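Long-range contacts in DNA methyltransferase (Nicotiana tabacum, PDB 4ONQ), which probably transfers methyl groups from S-adenosyl-L-methionine to the C5 position of cytosine in DNA, being a plant de novo methyltransferase represented here by its catalytic domain: residues A[31-36]-A[59-64]; A[269-274]-A[283-288]. The protein carries 5 engineered substitutions. One frame throughout, in Å; residues are numbered along the deposited sequence.

Interaction 1: A[31-36]-A[59-64]; sequences PSQAVG and SLYDIE. Engineered in segment 31-36: Ser32 (natural residue Glu). Engineered in segment 59-64: Ser59 (natural residue Phe).
The carbonyl oxygen Pro31 O is gripped by one hydrogen bond, 2.9 Å from the backbone N of Ala34. This i to i+3 link winds residues 31-34 into a single turn and so brings Pro31, Gln33 and Ala34 together against residues 59-64. The facing segment is also a turn, of type I' from Leu60 to Ile63, closed by Ile63 N on Leu60 O at 3.3 Å. Its two central residues, Tyr61 and Asp62, both have positive phi (60° and 69°).

No hydrogen bond joins the two turns, and apolar packing does most of the work. The methyl of Ala34 is the hub. Its CB lies 3.8 Å from Tyr61 CB and, on the Ile63 branch, 3.6 Å from the terminal CD1. Chi1 of Ile63 puts CG1 beside the backbone N, and the extended chi2 (-172°) carries CD1 out to the methyl. The ring of Pro31 leans on the peptide of the turn, with CG 3.5 Å from Tyr61 O. Gln33 holds CG in the crowded position between its backbone N and carbonyl carbon, then bends at chi2. Its chain slides past Tyr61 in the opposite direction, Gln33 CG meeting Tyr61 CB at 4.0 Å, and the amide stands almost upright to the tyrosine ring. At the tip, Gln33 NE2 comes within 3.2 Å of Asp62 OD2, but the angle is poor for a hydrogen bond.

In the fold, two loops meet here, one leading into strand 39-45 and the other joining helix 50-59 to strand 66-69. Asn85 holds Ala34 O, while Ile63 also rests on Phe40 and Ile83 of strands 39-45 and 79-84. Tyr61 turns to helix 337-352, packing on Leu345 and making a cation-pi contact with Lys349.

Interaction 2: A[269-274]-A[283-288]; sequences IVRSWW and LIHFND
In the beta-alpha-beta unit of strand 254-260, helix 264-276 and strand 282-286, part of the Rossmann-like methyltransferase sheet, the helix lies against the second strand of the unit, an outermost strand of the sheet within this chain. The short segment axes run nearly antiparallel, at 175°, and approach to 10.2 Å.

Leu283 is the centre of the contact, with an indole on one side and a guanidinium on an adjoining side, roughly at right angles. Its CB sits over the face of Trp274, 3.5 Å from the centroid of the five-membered ring and close to the normal, a CH-pi contact. Further out, Leu283 CD2 lies over the centre of the guanidinium face, 3.5 Å from Arg271 CZ. The arginine, bent at chi2 and chi3, also binds the leucine backbone: Arg271 NH2 donates to Leu283 O at 3.1 Å with an N-H...O angle of 150°, from well above the carbonyl plane. A water in the guanidinium plane bridges Arg271 NH1 to Leu283 N, 3.0 Å from that nitrogen. An alanine at Trp274 would remove the indole face under Leu283 and would probably loosen the seat of the helix on strand 282-286. One turn earlier, Val270 CB meets the edge of the His285 ring, 4.1 Å from NE2.

Both polar backbone atoms of Leu283 are thus served by one guanidinium, directly or through water. Because His285 ND1 donates to Ser259 O, and NE2 has apolar Val270 beside it and Arg271 nearby, a positive charge on the imidazole is probably disfavoured.

Interaction 1 and interaction 2 lie in series along the chain and do not touch; their centres are 30 Å apart and their nearest atoms about 17 Å. They flank the mixed sheet at different margins: residues 31-36 and 59-64 sit by the strands 39-45, 66-69 and 79-84, whereas 283-288 begins on the outermost strand beyond 254-260. Of the two contacts, interaction 2 is the one with a link to the sinefungin pocket: Asp288, one of its 17 residues, touches the ligand. The side chain of Val270 is about 7 Å from the bound sinefungin. Interaction 1 instead adjoins helix 337-352, which follows the unmodelled residues 316-335; this gap includes Cys316, the predicted catalytic residue.

Interaction 1: A[31-36]-A[59-64]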
ATOM      1  N   PRO A  31      17.779   9.387  15.049  1.00100.62           N
ATOM      2  CA  PRO A  31      17.876  10.625  15.825  1.00 98.26           C
ATOM      3  C   PRO A  31      17.214  10.447  17.189  1.00 94.06           C
ATOM      4  O   PRO A  31      16.186   9.780  17.267  1.00 95.11           O
ATOM      5  CB  PRO A  31      17.092  11.626  14.979  1.00100.60           C
ATOM      6  CG  PRO A  31      17.158  11.081  13.558  1.00 94.88           C
ATOM      7  CD  PRO A  31      17.603   9.644  13.609  1.00 94.90           C
ATOM      8  N   SER A  32      17.805  11.003  18.241  1.00 92.84           N
ATOM      9  CA  SER A  32      17.339  10.777  19.611  1.00 88.08           C
ATOM     10  C   SER A  32      15.871  11.130  19.819  1.00 86.30           C
ATOM     11  O   SER A  32      15.159  10.451  20.553  1.00 87.57           O
ATOM     12  CB  SER A  32      18.204  11.568  20.599  1.00 94.19           C
ATOM     13  OG  SER A  32      17.691  11.504  21.919  1.00 96.89           O
ATOM     14  N   GLN A  33      15.431  12.207  19.186  1.00 87.43           N
ATOM     15  CA  GLN A  33      14.055  12.677  19.328  1.00 89.02           C
ATOM     16  C   GLN A  33      13.088  11.794  18.545  1.00 82.09           C
ATOM     17  O   GLN A  33      11.895  11.725  18.849  1.00 77.01           O
ATOM     18  CB  GLN A  33      13.931  14.136  18.867  1.00111.35           C
ATOM     19  CG  GLN A  33      14.098  14.361  17.360  1.00115.56           C
ATOM     20  CD  GLN A  33      15.545  14.311  16.886  1.00119.33           C
ATOM     21  OE1 GLN A  33      16.401  13.690  17.516  1.00119.65           O
ATOM     22  NE2 GLN A  33      15.820  14.971  15.765  1.00118.66           N
ATOM     23  N   ALA A  34      13.621  11.110  17.539  1.00 84.29           N
ATOM     24  CA  ALA A  34      12.819  10.266  16.667  1.00 82.43           C
ATOM     25  C   ALA A  34      12.431   8.948  17.333  1.00 75.43           C
ATOM     26  O   ALA A  34      11.554   8.237  16.846  1.00 75.09           O
ATOM     27  CB  ALA A  34      13.560  10.005  15.362  1.00 96.51           C
ATOM     28  N   VAL A  35      13.078   8.628  18.450  1.00 83.18           N
ATOM     29  CA  VAL A  35      12.828   7.363  19.136  1.00 87.44           C
ATOM     30  C   VAL A  35      11.642   7.475  20.092  1.00 91.73           C
ATOM     31  O   VAL A  35      10.779   8.339  19.929  1.00 81.90           O
ATOM     32  CB  VAL A  35      14.077   6.870  19.907  1.00 76.84           C
ATOM     33  CG1 VAL A  35      14.307   7.718  21.153  1.00 89.78           C
ATOM     34  CG2 VAL A  35      13.911   5.421  20.305  1.00 76.70           C
ATOM     35  N   GLY A  36      11.602   6.593  21.086  1.00116.60           N
ATOM     36  CA  GLY A  36      10.537   6.583  22.069  1.00114.92           C
ATOM     37  C   GLY A  36       9.209   6.155  21.479  1.00111.51           C
ATOM     38  O   GLY A  36       9.033   6.162  20.262  1.00111.02           O
ATOM     39  N   SER A  59       9.922  17.691   9.090  1.00 59.78           N
ATOM     40  CA  SER A  59       8.704  17.673   9.887  1.00 65.66           C
ATOM     41  C   SER A  59       8.630  16.417  10.748  1.00 69.16           C
ATOM     42  O   SER A  59       8.000  16.415  11.806  1.00 70.16           O
ATOM     43  CB  SER A  59       7.470  17.767   8.991  1.00 80.24           C
ATOM     44  OG  SER A  59       7.451  18.990   8.280  1.00 86.23           O
ATOM     45  N   LEU A  60       9.279  15.350  10.292  1.00 67.86           N
ATOM     46  CA  LEU A  60       9.235  14.077  11.004  1.00 64.91           C
ATOM     47  C   LEU A  60      10.581  13.714  11.618  1.00 63.07           C
ATOM     48  O   LEU A  60      11.168  12.685  11.287  1.00 65.40           O
ATOM     49  CB  LEU A  60       8.754  12.948  10.085  1.00 48.75           C
ATOM     50  CG  LEU A  60       7.294  12.990   9.639  1.00 48.36           C
ATOM     51  CD1 LEU A  60       6.973  11.805   8.738  1.00 45.53           C
ATOM     52  CD2 LEU A  60       6.372  13.005  10.844  1.00 50.57           C
ATOM     53  N   TYR A  61      11.066  14.580  12.499  1.00 64.25           N
ATOM     54  CA  TYR A  61      12.201  14.266  13.359  1.00 58.92           C
ATOM     55  C   TYR A  61      13.480  13.916  12.592  1.00 69.86           C
ATOM     56  O   TYR A  61      14.287  13.106  13.051  1.00 77.30           O
ATOM     57  CB  TYR A  61      11.799  13.158  14.337  1.00 68.14           C
ATOM     58  CG  TYR A  61      10.404  13.382  14.888  1.00 71.66           C
ATOM     59  CD1 TYR A  61      10.155  14.393  15.807  1.00 73.51           C
ATOM     60  CD2 TYR A  61       9.333  12.604  14.467  1.00 72.08           C
ATOM     61  CE1 TYR A  61       8.883  14.615  16.303  1.00 70.65           C
ATOM     62  CE2 TYR A  61       8.056  12.820  14.957  1.00 70.81           C
ATOM     63  CZ  TYR A  61       7.839  13.825  15.873  1.00 74.56           C
ATOM     64  OH  TYR A  61       6.571  14.040  16.363  1.00 78.23           O
ATOM     65  N   ASP A  62      13.637  14.534  11.420  1.00 72.01           N
ATOM     66  CA  ASP A  62      14.848  14.441  10.597  1.00 66.33           C
ATOM     67  C   ASP A  62      15.107  13.083   9.949  1.00 72.84           C
ATOM     68  O   ASP A  62      16.098  12.913   9.238  1.00 78.07           O
ATOM     69  CB  ASP A  62      16.075  14.889  11.384  1.00 83.85           C
ATOM     70  CG  ASP A  62      15.949  16.302  11.891  1.00 92.64           C
ATOM     71  OD1 ASP A  62      15.460  17.160  11.127  1.00 80.56           O
ATOM     72  OD2 ASP A  62      16.331  16.551  13.054  1.00106.09           O
ATOM     73  N   ILE A  63      14.211  12.130  10.185  1.00 74.06           N
ATOM     74  CA  ILE A  63      14.342  10.777   9.644  1.00 70.84           C
ATOM     75  C   ILE A  63      14.435  10.750   8.112  1.00 71.55           C
ATOM     76  O   ILE A  63      13.699  11.451   7.415  1.00 53.66           O
ATOM     77  CB  ILE A  63      13.180   9.874  10.124  1.00 68.55           C
ATOM     78  CG1 ILE A  63      13.132   9.849  11.656  1.00 62.57           C
ATOM     79  CG2 ILE A  63      13.309   8.464   9.559  1.00 55.07           C
ATOM     80  CD1 ILE A  63      12.150   8.845  12.224  1.00 59.52           C
ATOM     81  N   GLU A  64      15.311   9.937   7.581  1.00 82.62           N
ATOM     82  CA  GLU A  64      15.390   9.845   6.156  1.00 83.76           C
ATOM     83  C   GLU A  64      14.494   8.740   5.691  1.00 81.12           C
ATOM     84  O   GLU A  64      14.423   7.692   6.296  1.00 79.37           O
ATOM     85  CB  GLU A  64      16.796   9.525   5.712  1.00106.25           C
ATOM     86  CG  GLU A  64      17.794  10.603   5.854  1.00129.68           C
ATOM     87  CD  GLU A  64      19.177  10.023   5.984  1.00157.25           C
ATOM     88  OE1 GLU A  64      19.275   8.793   6.136  1.00165.31           O
ATOM     89  OE2 GLU A  64      20.163  10.778   5.934  1.00169.20           O
TER

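Interaction 2: A[269-274]-A[283-288]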
ATOM      1  N   ILE A 269     -16.180  -0.746   4.447  1.00 35.49           N
ATOM      2  CA  ILE A 269     -15.348  -1.861   4.008  1.00 37.61           C
ATOM      3  C   ILE A 269     -14.549  -2.412   5.190  1.00 40.64           C
ATOM      4  O   ILE A 269     -14.483  -3.637   5.423  1.00 32.09           O
ATOM      5  CB  ILE A 269     -14.393  -1.435   2.864  1.00 31.27           C
ATOM      6  CG1 ILE A 269     -15.142  -1.400   1.533  1.00 31.41           C
ATOM      7  CG2 ILE A 269     -13.220  -2.384   2.754  1.00 30.36           C
ATOM      8  CD1 ILE A 269     -14.440  -0.589   0.466  1.00 35.31           C
ATOM      9  N   VAL A 270     -13.964  -1.490   5.950  1.00 32.16           N
ATOM     10  CA  VAL A 270     -13.108  -1.870   7.065  1.00 32.10           C
ATOM     11  C   VAL A 270     -13.920  -2.485   8.206  1.00 33.83           C
ATOM     12  O   VAL A 270     -13.486  -3.449   8.826  1.00 45.66           O
ATOM     13  CB  VAL A 270     -12.254  -0.682   7.557  1.00 32.05           C
ATOM     14  CG1 VAL A 270     -11.493  -1.047   8.826  1.00 32.27           C
ATOM     15  CG2 VAL A 270     -11.292  -0.238   6.463  1.00 31.15           C
ATOM     16  N   ARG A 271     -15.106  -1.939   8.458  1.00 36.81           N
ATOM     17  CA  ARG A 271     -16.011  -2.472   9.475  1.00 42.10           C
ATOM     18  C   ARG A 271     -16.432  -3.906   9.139  1.00 44.48           C
ATOM     19  O   ARG A 271     -16.377  -4.806   9.995  1.00 48.32           O
ATOM     20  CB  ARG A 271     -17.243  -1.570   9.609  1.00 44.58           C
ATOM     21  CG  ARG A 271     -18.333  -2.102  10.542  1.00 49.02           C
ATOM     22  CD  ARG A 271     -17.864  -2.176  11.997  1.00 60.69           C
ATOM     23  NE  ARG A 271     -17.440  -0.875  12.518  1.00 64.86           N
ATOM     24  CZ  ARG A 271     -16.943  -0.679  13.737  1.00 57.67           C
ATOM     25  NH1 ARG A 271     -16.801  -1.701  14.575  1.00 57.56           N
ATOM     26  NH2 ARG A 271     -16.583   0.539  14.118  1.00 44.14           N
ATOM     27  N   SER A 272     -16.847  -4.113   7.889  1.00 40.68           N
ATOM     28  CA  SER A 272     -17.199  -5.448   7.421  1.00 35.70           C
ATOM     29  C   SER A 272     -16.038  -6.413   7.626  1.00 42.72           C
ATOM     30  O   SER A 272     -16.233  -7.516   8.134  1.00 35.83           O
ATOM     31  CB  SER A 272     -17.613  -5.425   5.953  1.00 36.49           C
ATOM     32  OG  SER A 272     -18.903  -4.870   5.804  1.00 49.17           O
ATOM     33  N   TRP A 273     -14.834  -5.985   7.248  1.00 36.65           N
ATOM     34  CA  TRP A 273     -13.640  -6.806   7.448  1.00 33.38           C
ATOM     35  C   TRP A 273     -13.401  -7.123   8.925  1.00 45.06           C
ATOM     36  O   TRP A 273     -12.971  -8.224   9.285  1.00 38.90           O
ATOM     37  CB  TRP A 273     -12.412  -6.093   6.885  1.00 33.14           C
ATOM     38  CG  TRP A 273     -11.135  -6.811   7.166  1.00 38.53           C
ATOM     39  CD1 TRP A 273     -10.613  -7.852   6.460  1.00 35.19           C
ATOM     40  CD2 TRP A 273     -10.210  -6.540   8.229  1.00 34.24           C
ATOM     41  NE1 TRP A 273      -9.423  -8.253   7.021  1.00 40.33           N
ATOM     42  CE2 TRP A 273      -9.152  -7.462   8.107  1.00 32.23           C
ATOM     43  CE3 TRP A 273     -10.175  -5.611   9.272  1.00 44.36           C
ATOM     44  CZ2 TRP A 273      -8.072  -7.481   8.985  1.00 32.48           C
ATOM     45  CZ3 TRP A 273      -9.097  -5.630  10.144  1.00 43.84           C
ATOM     46  CH2 TRP A 273      -8.063  -6.562   9.997  1.00 38.50           C
ATOM     47  N   TRP A 274     -13.648  -6.148   9.774  1.00 34.20           N
ATOM     48  CA  TRP A 274     -13.401  -6.268  11.172  1.00 39.70           C
ATOM     49  C   TRP A 274     -14.265  -7.318  11.756  1.00 36.26           C
ATOM     50  O   TRP A 274     -13.831  -8.111  12.551  1.00 46.19           O
ATOM     51  CB  TRP A 274     -13.614  -4.941  11.856  1.00 35.33           C
ATOM     52  CG  TRP A 274     -13.191  -4.862  13.283  1.00 36.68           C
ATOM     53  CD1 TRP A 274     -13.945  -5.087  14.400  1.00 37.50           C
ATOM     54  CD2 TRP A 274     -11.902  -4.496  13.794  1.00 41.93           C
ATOM     55  NE1 TRP A 274     -13.234  -4.892  15.512  1.00 37.95           N
ATOM     56  CE2 TRP A 274     -12.006  -4.550  15.228  1.00 43.05           C
ATOM     57  CE3 TRP A 274     -10.713  -4.151  13.232  1.00 39.91           C
ATOM     58  CZ2 TRP A 274     -10.957  -4.263  16.033  1.00 39.20           C
ATOM     59  CZ3 TRP A 274      -9.663  -3.879  14.057  1.00 39.85           C
ATOM     60  CH2 TRP A 274      -9.785  -3.924  15.426  1.00 36.39           C
ATOM     61  N   LEU A 283     -12.861  -1.389  17.225  1.00 39.06           N
ATOM     62  CA  LEU A 283     -12.598  -0.544  16.106  1.00 42.99           C
ATOM     63  C   LEU A 283     -13.354   0.765  16.247  1.00 40.64           C
ATOM     64  O   LEU A 283     -14.527   0.788  16.365  1.00 44.86           O
ATOM     65  CB  LEU A 283     -12.962  -1.292  14.838  1.00 37.10           C
ATOM     66  CG  LEU A 283     -13.040  -0.491  13.574  1.00 48.37           C
ATOM     67  CD1 LEU A 283     -11.718   0.103  13.162  1.00 37.81           C
ATOM     68  CD2 LEU A 283     -13.690  -1.239  12.449  1.00 50.15           C
ATOM     69  N   ILE A 284     -12.654   1.873  16.225  1.00 50.73           N
ATOM     70  CA  ILE A 284     -13.313   3.145  16.391  1.00 45.01           C
ATOM     71  C   ILE A 284     -13.095   4.071  15.225  1.00 49.67           C
ATOM     72  O   ILE A 284     -11.989   4.402  14.914  1.00 51.77           O
ATOM     73  CB  ILE A 284     -12.821   3.832  17.646  1.00 41.21           C
ATOM     74  CG1 ILE A 284     -13.097   2.948  18.825  1.00 41.79           C
ATOM     75  CG2 ILE A 284     -13.550   5.122  17.866  1.00 42.35           C
ATOM     76  CD1 ILE A 284     -12.632   3.529  20.115  1.00 42.98           C
ATOM     77  N   HIS A 285     -14.168   4.526  14.609  1.00 54.95           N
ATOM     78  CA  HIS A 285     -14.059   5.373  13.423  1.00 55.84           C
ATOM     79  C   HIS A 285     -14.296   6.859  13.683  1.00 55.60           C
ATOM     80  O   HIS A 285     -15.206   7.244  14.416  1.00 59.90           O
ATOM     81  CB  HIS A 285     -14.990   4.886  12.306  1.00 40.81           C
ATOM     82  CG  HIS A 285     -14.345   3.917  11.360  1.00 47.47           C
ATOM     83  ND1 HIS A 285     -13.178   4.203  10.684  1.00 51.39           N
ATOM     84  CD2 HIS A 285     -14.710   2.673  10.972  1.00 42.48           C
ATOM     85  CE1 HIS A 285     -12.849   3.174   9.923  1.00 43.80           C
ATOM     86  NE2 HIS A 285     -13.763   2.234  10.078  1.00 43.45           N
ATOM     87  N   PHE A 286     -13.450   7.684  13.074  1.00 42.76           N
ATOM     88  CA  PHE A 286     -13.669   9.121  13.017  1.00 41.84           C
ATOM     89  C   PHE A 286     -13.656   9.520  11.559  1.00 45.39           C
ATOM     90  O   PHE A 286     -12.956   8.909  10.749  1.00 48.40           O
ATOM     91  CB  PHE A 286     -12.570   9.873  13.758  1.00 52.94           C
ATOM     92  CG  PHE A 286     -12.660   9.764  15.246  1.00 56.56           C
ATOM     93  CD1 PHE A 286     -13.485  10.612  15.964  1.00 66.87           C
ATOM     94  CD2 PHE A 286     -11.910   8.825  15.931  1.00 52.04           C
ATOM     95  CE1 PHE A 286     -13.571  10.518  17.339  1.00 64.25           C
ATOM     96  CE2 PHE A 286     -11.986   8.728  17.305  1.00 61.68           C
ATOM     97  CZ  PHE A 286     -12.819   9.575  18.011  1.00 69.70           C
ATOM     98  N   ASN A 287     -14.422  10.549  11.223  1.00 51.56           N
ATOM     99  CA  ASN A 287     -14.559  10.959   9.834  1.00 42.83           C
ATOM    100  C   ASN A 287     -13.482  11.938   9.388  1.00 49.74           C
ATOM    101  O   ASN A 287     -12.988  11.855   8.264  1.00 54.50           O
ATOM    102  CB  ASN A 287     -15.953  11.525   9.581  1.00 53.67           C
ATOM    103  CG  ASN A 287     -17.041  10.496   9.808  1.00 73.08           C
ATOM    104  OD1 ASN A 287     -16.768   9.371  10.237  1.00 73.02           O
ATOM    105  ND2 ASN A 287     -18.284  10.874   9.530  1.00 79.79           N
ATOM    106  N   ASP A 288     -13.105  12.856  10.269  1.00 61.78           N
ATOM    107  CA  ASP A 288     -12.141  13.882   9.892  1.00 67.86           C
ATOM    108  C   ASP A 288     -10.918  13.895  10.797  1.00 66.96           C
ATOM    109  O   ASP A 288     -11.025  13.813  12.017  1.00 66.54           O
ATOM    110  CB  ASP A 288     -12.797  15.265   9.871  1.00 77.64           C
ATOM    111  CG  ASP A 288     -12.018  16.271   9.039  1.00 89.85           C
ATOM    112  OD1 ASP A 288     -10.823  16.028   8.769  1.00 92.77           O
ATOM    113  OD2 ASP A 288     -12.603  17.305   8.652  1.00 92.27           O
TER
HETATM  114  O   HOH W   1     -15.644  -2.556  17.528  1.00 56.99           O